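Local coordinates for Lin2634 protein (Listeria innocua, PDB 3MZO), which is a metal-binding HD-domain protein that probably acts as a phosphohydrolase, perhaps on nucleotides as in related 5'-deoxynucleotidases, at residues Y18-K23 and D77-V82; E123-T128 and K132-S137; E145-I150 and T199-L204; E161-A166 and T206-K211. All blocks are in the same frame, centred on the assembly; numbering follows the deposited sequence.

Contact 1 of 4, residues Y18-K23 and D77-V82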
loop_
_atom_site.group_PDB
_atom_site.type_symbol
_atom_site.label_atom_id
_atom_site.label_comp_id
_atom_site.label_asym_id
_atom_site.label_seq_id
_atom_site.Cartn_x
_atom_site.Cartn_y
_atom_site.Cartn_z
ATOM N N TYR B 18 -2.232 -8.475 10.220
ATOM C CA TYR B 18 -2.442 -7.252 10.960
ATOM C C TYR B 18 -3.470 -7.416 12.042
ATOM O O TYR B 18 -4.320 -8.294 11.981
ATOM C CB TYR B 18 -2.834 -6.171 9.998
ATOM C CG TYR B 18 -1.694 -5.847 9.103
ATOM C CD1 TYR B 18 -0.743 -4.922 9.496
ATOM C CD2 TYR B 18 -1.512 -6.512 7.888
ATOM C CE1 TYR B 18 0.357 -4.626 8.694
ATOM C CE2 TYR B 18 -0.407 -6.213 7.059
ATOM C CZ TYR B 18 0.517 -5.259 7.490
ATOM O OH TYR B 18 1.609 -4.906 6.734
ATOM N N ARG B 19 -3.361 -6.575 13.064
ATOM C CA ARG B 19 -4.227 -6.672 14.205
ATOM C C ARG B 19 -5.514 -5.940 13.926
ATOM O O ARG B 19 -5.479 -4.861 13.352
ATOM C CB ARG B 19 -3.512 -6.092 15.415
ATOM C CG ARG B 19 -2.359 -7.005 15.822
ATOM C CD ARG B 19 -1.478 -6.420 16.822
ATOM N NE ARG B 19 -2.144 -5.813 17.971
ATOM C CZ ARG B 19 -2.596 -6.470 19.043
ATOM N NH1 ARG B 19 -2.541 -7.797 19.144
ATOM N NH2 ARG B 19 -3.141 -5.785 20.029
ATOM N N CYS B 20 -6.610 -6.536 14.387
ATOM C CA CYS B 20 -7.993 -6.091 14.200
ATOM C C CYS B 20 -8.257 -5.428 12.847
ATOM O O CYS B 20 -8.538 -4.260 12.747
ATOM C CB CYS B 20 -8.547 -5.294 15.400
ATOM S SG CYS B 20 -7.389 -4.623 16.645
ATOM N N PRO B 21 -8.141 -6.200 11.787
ATOM C CA PRO B 21 -8.441 -5.602 10.496
ATOM C C PRO B 21 -9.959 -5.320 10.362
ATOM O O PRO B 21 -10.755 -5.967 11.009
ATOM C CB PRO B 21 -7.975 -6.670 9.510
ATOM C CG PRO B 21 -8.096 -7.970 10.264
ATOM C CD PRO B 21 -7.814 -7.636 11.707
ATOM N N GLY B 22 -10.319 -4.349 9.531
ATOM C CA GLY B 22 -11.732 -3.963 9.297
ATOM C C GLY B 22 -11.833 -2.465 9.495
ATOM O O GLY B 22 -11.681 -1.657 8.546
ATOM N N LYS B 23 -11.997 -2.075 10.747
ATOM C CA LYS B 23 -12.142 -0.651 11.094
ATOM C C LYS B 23 -10.918 0.162 10.680
ATOM O O LYS B 23 -9.794 -0.282 10.853
ATOM C CB LYS B 23 -12.357 -0.491 12.620
ATOM C CG LYS B 23 -13.643 -1.152 13.160
ATOM C CD LYS B 23 -14.884 -0.496 12.604
ATOM C CE LYS B 23 -16.145 -1.204 13.063
ATOM N NZ LYS B 23 -16.290 -1.108 14.533
ATOM N N ASP B 77 -7.470 -13.825 16.116
ATOM C CA ASP B 77 -7.848 -13.711 17.521
ATOM C C ASP B 77 -8.648 -12.425 17.674
ATOM O O ASP B 77 -8.183 -11.366 17.232
ATOM C CB ASP B 77 -6.563 -13.660 18.365
ATOM C CG ASP B 77 -6.821 -13.660 19.883
ATOM O OD1 ASP B 77 -7.570 -14.536 20.372
ATOM O OD2 ASP B 77 -6.245 -12.796 20.592
ATOM N N ILE B 78 -9.833 -12.496 18.288
ATOM C CA ILE B 78 -10.666 -11.289 18.449
ATOM C C ILE B 78 -10.022 -10.375 19.533
ATOM O O ILE B 78 -9.957 -10.768 20.697
ATOM C CB ILE B 78 -12.159 -11.628 18.798
ATOM C CG1 ILE B 78 -12.731 -12.715 17.876
ATOM C CG2 ILE B 78 -13.037 -10.370 18.704
ATOM C CD1 ILE B 78 -14.070 -13.227 18.329
ATOM N N LYS B 79 -9.530 -9.191 19.126
ATOM C CA LYS B 79 -8.821 -8.198 20.010
ATOM C C LYS B 79 -9.748 -7.143 20.662
ATOM O O LYS B 79 -9.390 -6.492 21.660
ATOM C CB LYS B 79 -7.744 -7.429 19.205
ATOM C CG LYS B 79 -6.322 -8.047 19.145
ATOM C CD LYS B 79 -6.314 -9.561 19.140
ATOM C CE LYS B 79 -5.047 -10.145 18.548
ATOM N NZ LYS B 79 -4.456 -11.193 19.425
ATOM N N THR B 80 -10.924 -6.971 20.063
ATOM C CA THR B 80 -11.911 -5.980 20.471
ATOM C C THR B 80 -12.815 -6.581 21.573
ATOM O O THR B 80 -12.907 -7.806 21.679
ATOM C CB THR B 80 -12.722 -5.571 19.224
ATOM O OG1 THR B 80 -13.322 -6.740 18.646
ATOM C CG2 THR B 80 -11.787 -4.917 18.168
ATOM N N PRO B 81 -13.474 -5.732 22.398
ATOM C CA PRO B 81 -14.230 -6.274 23.540
ATOM C C PRO B 81 -15.549 -6.972 23.150
ATOM O O PRO B 81 -16.014 -6.828 22.008
ATOM C CB PRO B 81 -14.487 -5.037 24.418
ATOM C CG PRO B 81 -14.503 -3.891 23.473
ATOM C CD PRO B 81 -13.637 -4.270 22.278
ATOM N N VAL B 82 -16.115 -7.723 24.107
ATOM C CA VAL B 82 -17.349 -8.513 23.914
ATOM C C VAL B 82 -18.472 -7.694 23.236
ATOM O O VAL B 82 -19.170 -6.901 23.879
ATOM C CB VAL B 82 -17.838 -9.147 25.256
ATOM C CG1 VAL B 82 -19.262 -9.708 25.125
ATOM C CG2 VAL B 82 -16.852 -10.232 25.717
#

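Contact 2 of 4, residues E123-T128 and K132-S137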
loop_
_atom_site.group_PDB
_atom_site.type_symbol
_atom_site.label_atom_id
_atom_site.label_comp_id
_atom_site.label_asym_id
_atom_site.label_seq_id
_atom_site.Cartn_x
_atom_site.Cartn_y
_atom_site.Cartn_z
ATOM N N GLU B 123 -0.473 -21.814 25.590
ATOM C CA GLU B 123 -0.982 -20.624 26.304
ATOM C C GLU B 123 0.034 -20.123 27.350
ATOM O O GLU B 123 0.490 -20.890 28.202
ATOM C CB GLU B 123 -2.317 -20.964 27.012
ATOM C CG GLU B 123 -3.044 -19.770 27.692
ATOM C CD GLU B 123 -3.218 -18.532 26.781
ATOM O OE1 GLU B 123 -3.949 -18.610 25.768
ATOM O OE2 GLU B 123 -2.639 -17.468 27.098
ATOM N N GLY B 124 0.398 -18.852 27.257
ATOM C CA GLY B 124 1.379 -18.272 28.156
ATOM C C GLY B 124 0.794 -17.587 29.378
ATOM O O GLY B 124 1.496 -17.410 30.375
ATOM N N LYS B 125 -0.456 -17.161 29.278
ATOM C CA LYS B 125 -1.129 -16.442 30.355
ATOM C C LYS B 125 -1.612 -17.383 31.436
ATOM O O LYS B 125 -2.783 -17.691 31.513
ATOM C CB LYS B 125 -2.288 -15.589 29.806
ATOM C CG LYS B 125 -1.776 -14.567 28.732
ATOM C CD LYS B 125 -2.837 -13.577 28.247
ATOM C CE LYS B 125 -2.372 -12.914 26.933
ATOM N NZ LYS B 125 -3.304 -11.864 26.441
ATOM N N ASP B 126 -0.694 -17.825 32.278
ATOM C CA ASP B 126 -1.022 -18.677 33.418
ATOM C C ASP B 126 -0.854 -17.841 34.684
ATOM O O ASP B 126 -0.630 -16.635 34.605
ATOM C CB ASP B 126 -0.131 -19.911 33.410
ATOM C CG ASP B 126 1.346 -19.591 33.542
ATOM O OD1 ASP B 126 1.731 -18.494 34.045
ATOM O OD2 ASP B 126 2.137 -20.486 33.161
ATOM N N SER B 127 -0.897 -18.456 35.850
ATOM C CA SER B 127 -0.862 -17.668 37.070
ATOM C C SER B 127 0.547 -17.528 37.647
ATOM O O SER B 127 0.712 -17.060 38.774
ATOM C CB SER B 127 -1.814 -18.275 38.111
ATOM O OG SER B 127 -1.481 -19.628 38.337
ATOM N N THR B 128 1.570 -17.937 36.910
ATOM C CA THR B 128 2.943 -17.676 37.355
ATOM C C THR B 128 3.200 -16.182 37.215
ATOM O O THR B 128 2.464 -15.475 36.504
ATOM C CB THR B 128 3.987 -18.435 36.531
ATOM O OG1 THR B 128 4.012 -17.924 35.191
ATOM C CG2 THR B 128 3.692 -19.968 36.540
ATOM N N LYS B 132 1.544 -13.641 34.277
ATOM C CA LYS B 132 0.850 -12.398 34.568
ATOM C C LYS B 132 1.560 -11.223 33.900
ATOM O O LYS B 132 0.899 -10.275 33.441
ATOM C CB LYS B 132 0.720 -12.173 36.058
ATOM C CG LYS B 132 -0.108 -13.216 36.744
ATOM C CD LYS B 132 -0.123 -12.978 38.260
ATOM C CE LYS B 132 -1.073 -13.924 38.901
ATOM N NZ LYS B 132 -1.164 -13.759 40.389
ATOM N N ILE B 133 2.888 -11.280 33.822
ATOM C CA ILE B 133 3.611 -10.236 33.104
ATOM C C ILE B 133 3.170 -10.237 31.654
ATOM O O ILE B 133 3.020 -9.169 31.055
ATOM C CB ILE B 133 5.144 -10.355 33.251
ATOM C CG1 ILE B 133 5.570 -9.907 34.659
ATOM C CG2 ILE B 133 5.906 -9.532 32.195
ATOM C CD1 ILE B 133 6.992 -10.239 34.978
ATOM N N LEU B 134 2.960 -11.415 31.076
ATOM C CA LEU B 134 2.463 -11.484 29.687
ATOM C C LEU B 134 1.070 -10.885 29.597
ATOM O O LEU B 134 0.784 -10.142 28.657
ATOM C CB LEU B 134 2.431 -12.920 29.159
ATOM C CG LEU B 134 1.783 -13.122 27.768
ATOM C CD1 LEU B 134 2.368 -12.246 26.656
ATOM C CD2 LEU B 134 1.817 -14.607 27.374
ATOM N N ALA B 135 0.201 -11.210 30.567
ATOM C CA ALA B 135 -1.165 -10.689 30.553
ATOM C C ALA B 135 -1.164 -9.160 30.548
ATOM O O ALA B 135 -1.858 -8.550 29.725
ATOM C CB ALA B 135 -2.063 -11.263 31.748
ATOM N N ILE B 136 -0.386 -8.536 31.424
ATOM C CA ILE B 136 -0.453 -7.091 31.523
ATOM C C ILE B 136 0.235 -6.443 30.332
ATOM O O ILE B 136 -0.198 -5.376 29.889
ATOM C CB ILE B 136 0.068 -6.517 32.854
ATOM C CG1 ILE B 136 1.552 -6.823 33.067
ATOM C CG2 ILE B 136 -0.766 -7.052 34.058
ATOM C CD1 ILE B 136 2.132 -6.215 34.376
ATOM N N SER B 137 1.294 -7.083 29.813
ATOM C CA SER B 137 2.090 -6.510 28.718
ATOM C C SER B 137 1.329 -6.415 27.391
ATOM O O SER B 137 1.441 -5.434 26.649
ATOM C CB SER B 137 3.392 -7.330 28.546
ATOM O OG SER B 137 4.241 -7.160 29.681
HETATM O O HOH W 1 -3.878 -9.998 28.409
#

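Contact 3 of 4, residues E145-I150 and T199-L204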
loop_
_atom_site.group_PDB
_atom_site.type_symbol
_atom_site.label_atom_id
_atom_site.label_comp_id
_atom_site.label_asym_id
_atom_site.label_seq_id
_atom_site.Cartn_x
_atom_site.Cartn_y
_atom_site.Cartn_z
ATOM N N GLU B 145 -2.008 1.169 21.452
ATOM C CA GLU B 145 -2.553 1.191 20.078
ATOM C C GLU B 145 -3.880 1.942 20.068
ATOM O O GLU B 145 -4.125 2.734 19.206
ATOM C CB GLU B 145 -2.871 -0.201 19.566
ATOM C CG GLU B 145 -1.754 -1.104 19.155
ATOM C CD GLU B 145 -2.294 -2.501 18.763
ATOM O OE1 GLU B 145 -3.126 -3.050 19.528
ATOM O OE2 GLU B 145 -1.875 -3.065 17.718
ATOM N N SER B 146 -4.744 1.680 21.045
ATOM C CA SER B 146 -6.055 2.292 21.050
ATOM C C SER B 146 -5.926 3.783 21.436
ATOM O O SER B 146 -6.620 4.660 20.882
ATOM C CB SER B 146 -7.008 1.518 21.960
ATOM O OG SER B 146 -6.646 1.643 23.328
ATOM N N PHE B 147 -5.000 4.054 22.358
ATOM C CA PHE B 147 -4.679 5.403 22.793
ATOM C C PHE B 147 -4.240 6.250 21.605
ATOM O O PHE B 147 -4.702 7.383 21.433
ATOM C CB PHE B 147 -3.568 5.341 23.860
ATOM C CG PHE B 147 -3.126 6.670 24.360
ATOM C CD1 PHE B 147 -3.777 7.267 25.425
ATOM C CD2 PHE B 147 -2.045 7.317 23.785
ATOM C CE1 PHE B 147 -3.361 8.528 25.918
ATOM C CE2 PHE B 147 -1.617 8.571 24.267
ATOM C CZ PHE B 147 -2.288 9.178 25.331
ATOM N N GLY B 148 -3.367 5.686 20.787
ATOM C CA GLY B 148 -2.858 6.374 19.610
ATOM C C GLY B 148 -3.995 6.782 18.705
ATOM O O GLY B 148 -4.047 7.907 18.257
ATOM N N GLU B 149 -4.919 5.863 18.451
ATOM C CA GLU B 149 -6.067 6.158 17.598
ATOM C C GLU B 149 -6.981 7.245 18.179
ATOM O O GLU B 149 -7.438 8.147 17.460
ATOM C CB GLU B 149 -6.828 4.863 17.276
ATOM C CG GLU B 149 -5.968 3.848 16.450
ATOM C CD GLU B 149 -5.496 4.402 15.097
ATOM O OE1 GLU B 149 -6.315 5.021 14.394
ATOM O OE2 GLU B 149 -4.323 4.180 14.709
ATOM N N ILE B 150 -7.221 7.180 19.483
ATOM C CA ILE B 150 -8.086 8.133 20.145
ATOM C C ILE B 150 -7.484 9.525 20.128
ATOM O O ILE B 150 -8.184 10.516 19.907
ATOM C CB ILE B 150 -8.357 7.707 21.601
ATOM C CG1 ILE B 150 -9.186 6.425 21.620
ATOM C CG2 ILE B 150 -9.077 8.819 22.368
ATOM C CD1 ILE B 150 -9.072 5.660 22.930
ATOM N N THR B 199 -9.796 15.072 24.201
ATOM C CA THR B 199 -10.384 13.753 24.091
ATOM C C THR B 199 -11.146 13.520 25.381
ATOM O O THR B 199 -11.088 14.346 26.301
ATOM C CB THR B 199 -9.292 12.671 23.983
ATOM O OG1 THR B 199 -8.786 12.381 25.294
ATOM C CG2 THR B 199 -8.127 13.139 23.082
ATOM N N GLU B 200 -11.824 12.384 25.477
ATOM C CA GLU B 200 -12.519 12.031 26.714
ATOM C C GLU B 200 -11.668 11.129 27.622
ATOM O O GLU B 200 -12.154 10.668 28.667
ATOM C CB GLU B 200 -13.865 11.372 26.396
ATOM C CG GLU B 200 -13.770 9.996 25.750
ATOM C CD GLU B 200 -14.957 9.693 24.835
ATOM O OE1 GLU B 200 -16.111 9.903 25.261
ATOM O OE2 GLU B 200 -14.730 9.252 23.689
ATOM N N LEU B 201 -10.398 10.914 27.253
ATOM C CA LEU B 201 -9.533 9.988 27.995
ATOM C C LEU B 201 -9.352 10.365 29.460
ATOM O O LEU B 201 -9.463 9.486 30.328
ATOM C CB LEU B 201 -8.163 9.797 27.303
ATOM C CG LEU B 201 -8.189 9.080 25.929
ATOM C CD1 LEU B 201 -6.850 9.113 25.234
ATOM C CD2 LEU B 201 -8.676 7.640 26.061
ATOM N N PRO B 202 -9.110 11.664 29.753
ATOM C CA PRO B 202 -9.002 12.067 31.161
ATOM C C PRO B 202 -10.175 11.593 32.023
ATOM O O PRO B 202 -9.980 10.909 33.033
ATOM C CB PRO B 202 -8.947 13.602 31.086
ATOM C CG PRO B 202 -8.335 13.885 29.720
ATOM C CD PRO B 202 -8.879 12.803 28.832
ATOM N N GLN B 203 -11.388 11.936 31.603
ATOM C CA GLN B 203 -12.583 11.586 32.364
ATOM C C GLN B 203 -12.745 10.073 32.443
ATOM O O GLN B 203 -12.933 9.508 33.526
ATOM C CB GLN B 203 -13.832 12.209 31.725
ATOM C CG GLN B 203 -15.134 11.734 32.372
ATOM C CD GLN B 203 -16.332 12.531 31.925
ATOM O OE1 GLN B 203 -16.223 13.721 31.639
ATOM N NE2 GLN B 203 -17.489 11.885 31.874
ATOM N N LEU B 204 -12.674 9.437 31.280
ATOM C CA LEU B 204 -12.829 7.979 31.157
ATOM C C LEU B 204 -11.843 7.208 32.045
ATOM O O LEU B 204 -12.208 6.195 32.672
ATOM C CB LEU B 204 -12.644 7.592 29.694
ATOM C CG LEU B 204 -12.790 6.124 29.305
ATOM C CD1 LEU B 204 -14.196 5.572 29.627
ATOM C CD2 LEU B 204 -12.437 5.992 27.816
#

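Contact 4 of 4, residues E161-A166 and T206-K211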
loop_
_atom_site.group_PDB
_atom_site.type_symbol
_atom_site.label_atom_id
_atom_site.label_comp_id
_atom_site.label_asym_id
_atom_site.label_seq_id
_atom_site.Cartn_x
_atom_site.Cartn_y
_atom_site.Cartn_z
ATOM N N GLU B 161 -13.612 1.866 23.569
ATOM C CA GLU B 161 -14.027 0.627 24.218
ATOM C C GLU B 161 -12.852 -0.304 24.480
ATOM O O GLU B 161 -12.784 -0.939 25.539
ATOM C CB GLU B 161 -15.090 -0.102 23.382
ATOM C CG GLU B 161 -16.435 0.633 23.301
ATOM C CD GLU B 161 -17.309 0.149 22.121
ATOM O OE1 GLU B 161 -17.092 -0.985 21.610
ATOM O OE2 GLU B 161 -18.208 0.917 21.693
ATOM N N ILE B 162 -11.936 -0.396 23.529
ATOM C CA ILE B 162 -10.724 -1.213 23.691
ATOM C C ILE B 162 -9.846 -0.659 24.845
ATOM O O ILE B 162 -9.351 -1.399 25.676
ATOM C CB ILE B 162 -9.903 -1.251 22.360
ATOM C CG1 ILE B 162 -10.677 -2.025 21.269
ATOM C CG2 ILE B 162 -8.513 -1.883 22.576
ATOM C CD1 ILE B 162 -10.232 -1.751 19.822
ATOM N N TYR B 163 -9.646 0.651 24.846
ATOM C CA TYR B 163 -8.855 1.320 25.848
ATOM C C TYR B 163 -9.446 1.047 27.246
ATOM O O TYR B 163 -8.727 0.680 28.197
ATOM C CB TYR B 163 -8.828 2.827 25.540
ATOM C CG TYR B 163 -8.117 3.668 26.569
ATOM C CD1 TYR B 163 -8.809 4.191 27.668
ATOM C CD2 TYR B 163 -6.756 3.931 26.460
ATOM C CE1 TYR B 163 -8.162 4.976 28.619
ATOM C CE2 TYR B 163 -6.100 4.716 27.404
ATOM C CZ TYR B 163 -6.805 5.226 28.486
ATOM O OH TYR B 163 -6.154 5.998 29.421
ATOM N N SER B 164 -10.766 1.183 27.344
ATOM C CA SER B 164 -11.465 0.986 28.606
ATOM C C SER B 164 -11.282 -0.438 29.131
ATOM O O SER B 164 -10.979 -0.644 30.316
ATOM C CB SER B 164 -12.934 1.336 28.426
ATOM O OG SER B 164 -13.047 2.693 28.047
ATOM N N GLU B 165 -11.434 -1.411 28.238
ATOM C CA GLU B 165 -11.290 -2.812 28.592
ATOM C C GLU B 165 -9.874 -3.115 29.012
ATOM O O GLU B 165 -9.669 -3.825 29.998
ATOM C CB GLU B 165 -11.683 -3.719 27.426
ATOM C CG GLU B 165 -11.628 -5.252 27.716
ATOM C CD GLU B 165 -10.195 -5.889 27.689
ATOM O OE1 GLU B 165 -9.297 -5.447 26.913
ATOM O OE2 GLU B 165 -9.979 -6.861 28.451
ATOM N N ALA B 166 -8.909 -2.588 28.256
ATOM C CA ALA B 166 -7.506 -2.827 28.526
ATOM C C ALA B 166 -7.127 -2.237 29.890
ATOM O O ALA B 166 -6.585 -2.953 30.733
ATOM C CB ALA B 166 -6.620 -2.274 27.370
ATOM N N THR B 206 -10.337 8.426 34.827
ATOM C CA THR B 206 -10.833 8.616 36.189
ATOM C C THR B 206 -11.947 7.605 36.492
ATOM O O THR B 206 -11.905 6.912 37.510
ATOM C CB THR B 206 -11.363 10.067 36.405
ATOM O OG1 THR B 206 -10.253 10.970 36.462
ATOM C CG2 THR B 206 -12.203 10.191 37.691
ATOM N N GLU B 207 -12.926 7.523 35.595
ATOM C CA GLU B 207 -14.049 6.583 35.741
ATOM C C GLU B 207 -13.622 5.139 35.918
ATOM O O GLU B 207 -14.101 4.455 36.832
ATOM C CB GLU B 207 -14.980 6.672 34.536
ATOM C CG GLU B 207 -15.929 7.865 34.617
ATOM C CD GLU B 207 -16.680 8.124 33.313
ATOM O OE1 GLU B 207 -16.533 7.337 32.346
ATOM O OE2 GLU B 207 -17.426 9.124 33.265
ATOM N N ILE B 208 -12.715 4.689 35.044
ATOM C CA ILE B 208 -12.185 3.333 35.117
ATOM C C ILE B 208 -11.469 3.100 36.456
ATOM O O ILE B 208 -11.633 2.034 37.064
ATOM C CB ILE B 208 -11.252 3.027 33.900
ATOM C CG1 ILE B 208 -12.063 3.034 32.601
ATOM C CG2 ILE B 208 -10.541 1.676 34.062
ATOM C CD1 ILE B 208 -11.256 3.385 31.389
ATOM N N THR B 209 -10.699 4.091 36.921
ATOM C CA THR B 209 -9.996 4.002 38.228
ATOM C C THR B 209 -10.955 4.005 39.435
ATOM O O THR B 209 -10.695 3.314 40.433
ATOM C CB THR B 209 -9.005 5.176 38.436
ATOM O OG1 THR B 209 -8.102 5.252 37.329
ATOM C CG2 THR B 209 -8.230 5.020 39.758
ATOM N N THR B 210 -12.022 4.814 39.345
ATOM C CA THR B 210 -13.095 4.877 40.367
ATOM C C THR B 210 -13.832 3.539 40.413
ATOM O O THR B 210 -13.992 2.954 41.496
ATOM C CB THR B 210 -14.157 5.988 40.059
ATOM O OG1 THR B 210 -13.526 7.269 39.937
ATOM C CG2 THR B 210 -15.232 6.052 41.155
ATOM N N LYS B 211 -14.272 3.080 39.225
ATOM C CA LYS B 211 -14.882 1.751 39.037
ATOM C C LYS B 211 -13.969 0.662 39.620
ATOM O O LYS B 211 -14.453 -0.232 40.329
ATOM C CB LYS B 211 -15.181 1.477 37.556
#

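Contact 1 of 4, residues Y18-K23 and D77-V82
Arg19 and Lys79 cross at about a right angle, and the tight part of the contact lies where they meet. Arg19 NH1 is 3.5 Å from Lys79 CE, while Lys79 CG sits over one face of the guanidinium, 4.0 Å from Arg19 CZ. Cys20 completes this packed side, its SG resting on Lys79 CB at 3.8 Å. The arginine approach is hydrocarbon against a flat cationic group, and it brings two like charges together, with Lys79 NZ 3.9 Å from Arg19 NH1. Acidic partners probably make this tolerable. Lys79 NZ forms salt bridges with both Glu72 and Asp77, bonding to Asp77 OD2 at 2.7 Å on the lone pair facing away from the other carboxylate oxygen; Arg19 NE pairs with Glu145. The lysine chain bends at chi2 (34°) and again at chi4, which curls NZ back over its own loop toward Asp77. Both segments are loops beside the metal centre of an HD-domain fold: Arg19 packs close to the calcium ligand His34, and the Lys79 side chain comes within about 4 Å of a bound calcium ion. The packing thins at Thr80, whose CG2 is 4.3 Å from Cys20 CB. No hydrogen bond joins the segments. Beyond, on the outer side, Pro21 is exposed and packs on Asn16 of a second subunit, whereas Thr80 turns its other contacts to Ile158 and Ile162 of helix 158-172.

Contact 2 of 4, residues E123-T128 and K132-S137
Lys125 and Leu134 cross at about a right angle, joining helix 129-151, which carries the calcium ligand Asp138 of the HD-type metal site, to the loop that leads into it. Lys125 CG lies 3.8 Å from Leu134 CD2, and the same methyl presses against the backbone of Gly124, 3.7 Å from its C atom. With Leu134 CG anti to its own N, chi1 (174°) carries the isobutyl group toward the loop, and chi2 (54°) sets which methyl, CD2, meets it; the leucine also packs on Lys64 and His68. Beyond CG the Lys125 chain runs extended past Ala135, with CD 4.1 Å from Ala135 CA, and delivers NZ to a salt bridge with Asp138. Lys125 thus contributes aliphatic packing along its length and a charge next to a metal ligand at its end.

The extended Lys132 chain lies along the backbone of the turn, its CE 3.6 Å from Ser127 O. Asp126 opens an Asx turn: its OD1 accepts from Thr128 N, coming from above the carboxylate plane, and from Thr128 OG1 on the syn side. Its other oxygen, OD2, is in a salt bridge with Lys64. Thr128 is the N-cap of the helix, its OG1 bonded to Gly131 N, and Lys132 N bonds to Thr128 O at 3.0 Å, the first-turn bond of the helix. A water bridges the far end of the contact, 2.8 Å from Lys125 NZ, whose proton it accepts, and donating to Ala135 O.

Contact 3 of 4, residues E145-I150 and T199-L204
Leu201 fills the apolar part of the contact by dividing its two methyls. Leu201 CD1 lies 3.6 Å from Phe147 CD1 and equally close to Phe147 CE1, meeting the ring obliquely, and is also 3.6 Å from Ile150 CG2. Leu201 CD2 takes the Ile150 CD1 methyl at 3.7 Å. Ile150 can offer both branches because CG2 stands anti to its backbone N while CG1 lies beside that N (chi1 -67°) and carries CD1 to the other leucine methyl. This packing joins the last turns of helix 129-151 to the start of helix 201-211 in an all-helical chain, away from the metal site. Leu191 and Met190 of helix 177-191 border it, on Leu201 and Phe147 respectively.

A looser van der Waals touch comes from Thr199, whose CB is 4.2 Å from Ile150 CG2. No hydrogen bond crosses between the segments; the polar bonding is local. Thr199 OG1 accepts from Leu201 N at 2.9 Å (N-H...O 160°), an ST turn at the entry to helix 201-211, and the same hydroxyl bonds to Ile196 O. With chi1 at 80°, OG1 faces the following backbone, leaving CG2 to approach Ile150 O at 4.1 Å.

Contact 4 of 4, residues E161-A166 and T206-K211
Ile208 makes the apolar contact through one methyl. Its CD1 lies 3.7 Å from Ser164 CA, against the backbone of the facing helix, and 4.0 Å from Ser164 CB; the ring of Tyr163 borders the same methyl more loosely, obliquely, with CE1 at 4.4 Å from it. CG1 is anti to the carbonyl carbon (chi1 -66°) and chi2 is 153°, a course that extends the chain toward helix 158-172. Within these segments the nearest CA atoms are those of Ser164 and Ile208, 7.0 Å apart, a spacing consistent with the small serine side chain. The contact is helix-to-helix packing in the all-helical fold, setting the C-terminal helix 201-211 against helix 158-172 far from the calcium site. Tyr163 extends the interface to further helices, touching Leu143 and Ser146 of helix 129-151 and Leu187 and Leu191 of helix 177-191.

Polar bonding runs beside this patch and does not bridge the two segments. In one of its two conformers, Ser164 OG bonds to Val160 O, one turn back in its own helix. Tyr163 OH reaches Thr205, just ahead of 206-211, giving the ring a polar tie to the helix it packs on. Within helix 201-211, Thr206 O takes two donors: Thr210 N at 2.8 Å and Thr210 OG1 at 2.9 Å, the hydroxyl lying 51° out of the carbonyl plane.

Contacts 1 and 2 lie on opposite sides of the chain's centre and both border the calcium-binding residues; each is partly buried and rich in charge, with lysines paired to acids. Contacts 3 and 4 sit farther out, on one side of the chain, and are apolar between segments, contact 4 being the more buried. These two share helix 201-211 and touch where Leu201 CD2 packs 3.7 Å from Tyr163 CE1. Helix 129-151 serves contact 2 near its start and contact 3 near its end. Contact 1 reaches contact 3 through the Arg19–Glu145 salt bridge and contact 4 through Thr80 and Pro81 packing on helix 158-172.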